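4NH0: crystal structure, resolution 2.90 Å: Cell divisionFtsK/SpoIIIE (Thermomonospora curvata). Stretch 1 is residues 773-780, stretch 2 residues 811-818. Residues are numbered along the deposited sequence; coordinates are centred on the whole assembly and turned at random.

Stretch 1, residues 773-780: DNWLTLRQ
Stretch 2, residues 811-818: SEFRTSIR

The two stretches belong to one chain, and a short helical segment packs against an irregular one. Stretch 1 enters without regular secondary structure and becomes helical from Trp-775 onward; stretch 2 leaves a 3-10 segment at Ser-811 and Glu-812, passes through extended Phe-813 and Arg-814 (phi/psi -84/131 and -63/153), and turns into a weakly bonded helix at about Thr-815. The register is set by CA atoms 6.1 Å apart in Leu-776 and Glu-812 and 7.2 Å apart in Trp-775 and Phe-813. Together the stretches bury 433 Å².

Asp-773 (phi/psi -76/-46, chi1 t) is buried but out of reach of stretch 2. Asn-774, at -127/98 and chi1 t, is the N-cap. Its short amide side chain reaches forward over the first turn of the helix so that Asn-774 OD1 accepts weak bonds from Leu-776 N (3.1 Å) and Thr-777 N (3.5 Å), backbone donors that the first turn of a helix leaves without partners. Regular helical bonding then begins, with Leu-778 N donating to Asn-774 O at 3.3 Å and Arg-779 N to Trp-775 O at 3.1 Å.

Trp-775 (-61/-32, chi1 t, chi2 -100°) points toward stretch 2, and its broad indole lets one residue meet three partners. Over one face lies Phe-813, whose CE1 is 3.4 Å from Trp-775 CG. The indole five-membered ring and the phenyl ring have centroids 4.6 Å apart and planes inclined at 34°, an oblique apolar pairing; Phe-813 has chi1 m and chi2 -70°. At the indole edge, Trp-775 CD1 lies 3.5 Å from Glu-812 O. Farther out, Trp-775 CH2 reaches Ile-817 CD1 at 3.5 Å; with chi1 and chi2 both t, the isoleucine extends its CD1 methyl to the six-membered ring.

Leu-776 (-62/-46, chi1 t, chi2 p) also points toward stretch 2, and Leu-776 CB is 3.3 Å from Glu-812 OE1, a van der Waals contact in which an apolar side chain covers part of the glutamate and needs no polar partner. The glutamate, chi1 m and chi2 t, starts sideways but brings its end nearer; the hydrogen bonding of OE1 is met elsewhere in the structure. Thr-777 (-59/-36, chi1 m) and Leu-778 (-68/-47, chi1 t, chi2 p) continue the helix without touching stretch 2.

Arg-779 (-79/12), one turn after Trp-775, again points toward stretch 2. Its side chain, p, t, m with chi4 -170°, runs to the backbone of Glu-812, where Arg-779 NH1 donates to Glu-812 O at 2.8 Å and 150°. This is the sole hydrogen bond between the stretches, and the acceptor lies near the guanidinium plane, as suits an N-H donor. A long, donor-rich side chain can span this gap. Over one face of that guanidinium lies Arg-814 CG, while Arg-779 NH2 lies over a face of the Arg-814 guanidinium, 3.1 Å from Arg-814 NH2. Both atoms are donors with like charge, so this approach is no hydrogen bond. Arg-814 has chi1 m, chi2 and chi3 t, and chi4 -87°. Gln-780 (-114/-54, chi1 m, chi2 t) is exposed and does not touch stretch 2.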

# COMPACT_ATOMS: atom_id res chain seq x y z
N ASP A 773 6.02 2.81 -7.50
CA ASP A 773 6.49 2.26 -6.23
C ASP A 773 7.17 3.32 -5.36
O ASP A 773 6.90 3.40 -4.16
CB ASP A 773 7.44 1.10 -6.48
CG ASP A 773 7.46 0.10 -5.33
OD1 ASP A 773 7.06 0.48 -4.21
OD2 ASP A 773 7.87 -1.05 -5.56
N ASN A 774 8.05 4.12 -5.95
CA ASN A 774 8.72 5.19 -5.22
C ASN A 774 8.56 6.51 -5.94
O ASN A 774 9.30 6.81 -6.87
CB ASN A 774 10.19 4.86 -5.02
CG ASN A 774 10.86 5.72 -3.97
OD1 ASN A 774 10.45 6.85 -3.71
ND2 ASN A 774 11.91 5.18 -3.36
N TRP A 775 7.59 7.30 -5.48
CA TRP A 775 7.28 8.58 -6.11
C TRP A 775 8.46 9.54 -6.08
O TRP A 775 8.64 10.34 -6.99
CB TRP A 775 6.08 9.22 -5.42
CG TRP A 775 5.66 10.51 -6.04
CD1 TRP A 775 5.95 11.77 -5.58
CD2 TRP A 775 4.88 10.69 -7.22
NE1 TRP A 775 5.40 12.71 -6.42
CE2 TRP A 775 4.74 12.07 -7.43
CE3 TRP A 775 4.29 9.81 -8.13
CZ2 TRP A 775 4.03 12.59 -8.51
CZ3 TRP A 775 3.59 10.33 -9.20
CH2 TRP A 775 3.46 11.71 -9.38
N LEU A 776 9.27 9.44 -5.03
CA LEU A 776 10.45 10.29 -4.90
C LEU A 776 11.43 10.04 -6.04
O LEU A 776 11.94 10.98 -6.65
CB LEU A 776 11.14 10.05 -3.56
CG LEU A 776 12.38 10.90 -3.28
CD1 LEU A 776 12.02 12.38 -3.27
CD2 LEU A 776 13.02 10.49 -1.96
N THR A 777 11.67 8.76 -6.33
CA THR A 777 12.55 8.37 -7.42
C THR A 777 12.05 8.92 -8.76
O THR A 777 12.83 9.31 -9.62
CB THR A 777 12.67 6.84 -7.52
OG1 THR A 777 13.12 6.31 -6.27
CG2 THR A 777 13.66 6.44 -8.61
N LEU A 778 10.73 8.96 -8.91
CA LEU A 778 10.11 9.43 -10.14
C LEU A 778 10.32 10.93 -10.35
O LEU A 778 10.69 11.36 -11.44
CB LEU A 778 8.62 9.12 -10.14
CG LEU A 778 7.87 9.66 -11.36
CD1 LEU A 778 8.25 8.88 -12.61
CD2 LEU A 778 6.37 9.62 -11.14
N ARG A 779 10.08 11.72 -9.31
CA ARG A 779 10.17 13.17 -9.43
C ARG A 779 11.62 13.67 -9.37
O ARG A 779 11.86 14.86 -9.23
CB ARG A 779 9.35 13.85 -8.33
CG ARG A 779 9.69 13.41 -6.92
CD ARG A 779 8.95 14.24 -5.90
NE ARG A 779 9.20 15.67 -6.09
CZ ARG A 779 8.84 16.61 -5.23
NH1 ARG A 779 8.22 16.29 -4.10
NH2 ARG A 779 9.11 17.89 -5.49
N GLN A 780 12.56 12.74 -9.48
CA GLN A 780 13.98 13.09 -9.54
C GLN A 780 14.56 12.73 -10.90
O GLN A 780 15.14 13.57 -11.58
CB GLN A 780 14.76 12.40 -8.43
CG GLN A 780 14.49 12.95 -7.04
CD GLN A 780 15.29 12.23 -5.97
OE1 GLN A 780 15.96 11.24 -6.24
NE2 GLN A 780 15.22 12.73 -4.74
N SER A 811 5.38 14.07 2.71
CA SER A 811 5.97 15.33 2.28
C SER A 811 6.67 15.19 0.93
O SER A 811 6.98 16.19 0.28
CB SER A 811 6.95 15.84 3.33
OG SER A 811 7.94 14.87 3.62
N GLU A 812 6.93 13.95 0.52
CA GLU A 812 7.57 13.69 -0.77
C GLU A 812 6.56 13.82 -1.90
O GLU A 812 6.93 14.01 -3.06
CB GLU A 812 8.22 12.31 -0.78
CG GLU A 812 9.35 12.18 0.23
CD GLU A 812 10.01 10.81 0.21
OE1 GLU A 812 9.63 9.98 -0.64
OE2 GLU A 812 10.91 10.57 1.04
N PHE A 813 5.28 13.72 -1.56
CA PHE A 813 4.21 14.05 -2.49
C PHE A 813 3.97 15.55 -2.45
O PHE A 813 3.84 16.13 -1.37
CB PHE A 813 2.91 13.31 -2.15
CG PHE A 813 2.96 11.84 -2.44
CD1 PHE A 813 2.99 11.37 -3.74
CD2 PHE A 813 2.95 10.92 -1.40
CE1 PHE A 813 3.02 10.02 -4.00
CE2 PHE A 813 2.98 9.57 -1.65
CZ PHE A 813 3.01 9.11 -2.96
N ARG A 814 3.92 16.19 -3.61
CA ARG A 814 3.64 17.61 -3.66
C ARG A 814 2.24 17.89 -3.12
O ARG A 814 1.37 17.02 -3.17
CB ARG A 814 3.77 18.15 -5.09
CG ARG A 814 5.21 18.31 -5.55
CD ARG A 814 5.30 19.22 -6.76
NE ARG A 814 6.69 19.47 -7.15
CZ ARG A 814 7.44 20.44 -6.64
NH1 ARG A 814 6.94 21.26 -5.73
NH2 ARG A 814 8.70 20.59 -7.05
N THR A 815 2.04 19.09 -2.60
CA THR A 815 0.77 19.47 -1.99
C THR A 815 -0.39 19.38 -2.97
O THR A 815 -1.54 19.18 -2.57
CB THR A 815 0.84 20.91 -1.43
OG1 THR A 815 1.26 21.80 -2.47
CG2 THR A 815 1.82 20.98 -0.28
N SER A 816 -0.08 19.50 -4.26
CA SER A 816 -1.11 19.49 -5.30
C SER A 816 -1.65 18.09 -5.56
O SER A 816 -2.85 17.92 -5.78
CB SER A 816 -0.55 20.08 -6.60
OG SER A 816 0.59 19.36 -7.03
N ILE A 817 -0.78 17.09 -5.54
CA ILE A 817 -1.17 15.73 -5.88
C ILE A 817 -1.47 14.89 -4.65
O ILE A 817 -2.22 13.92 -4.72
CB ILE A 817 -0.07 15.04 -6.73
CG1 ILE A 817 -0.57 13.70 -7.28
CG2 ILE A 817 1.20 14.85 -5.92
CD1 ILE A 817 0.42 13.01 -8.19
N ARG A 818 -0.90 15.26 -3.51
CA ARG A 818 -1.11 14.52 -2.27
C ARG A 818 -2.57 14.55 -1.84
O ARG A 818 -3.08 13.58 -1.27
CB ARG A 818 -0.21 15.07 -1.16
CG ARG A 818 -0.55 14.57 0.24
CD ARG A 818 0.68 14.57 1.14
NE ARG A 818 1.48 15.78 0.98
CZ ARG A 818 1.29 16.90 1.66
NH1 ARG A 818 0.32 16.97 2.56
NH2 ARG A 818 2.07 17.94 1.45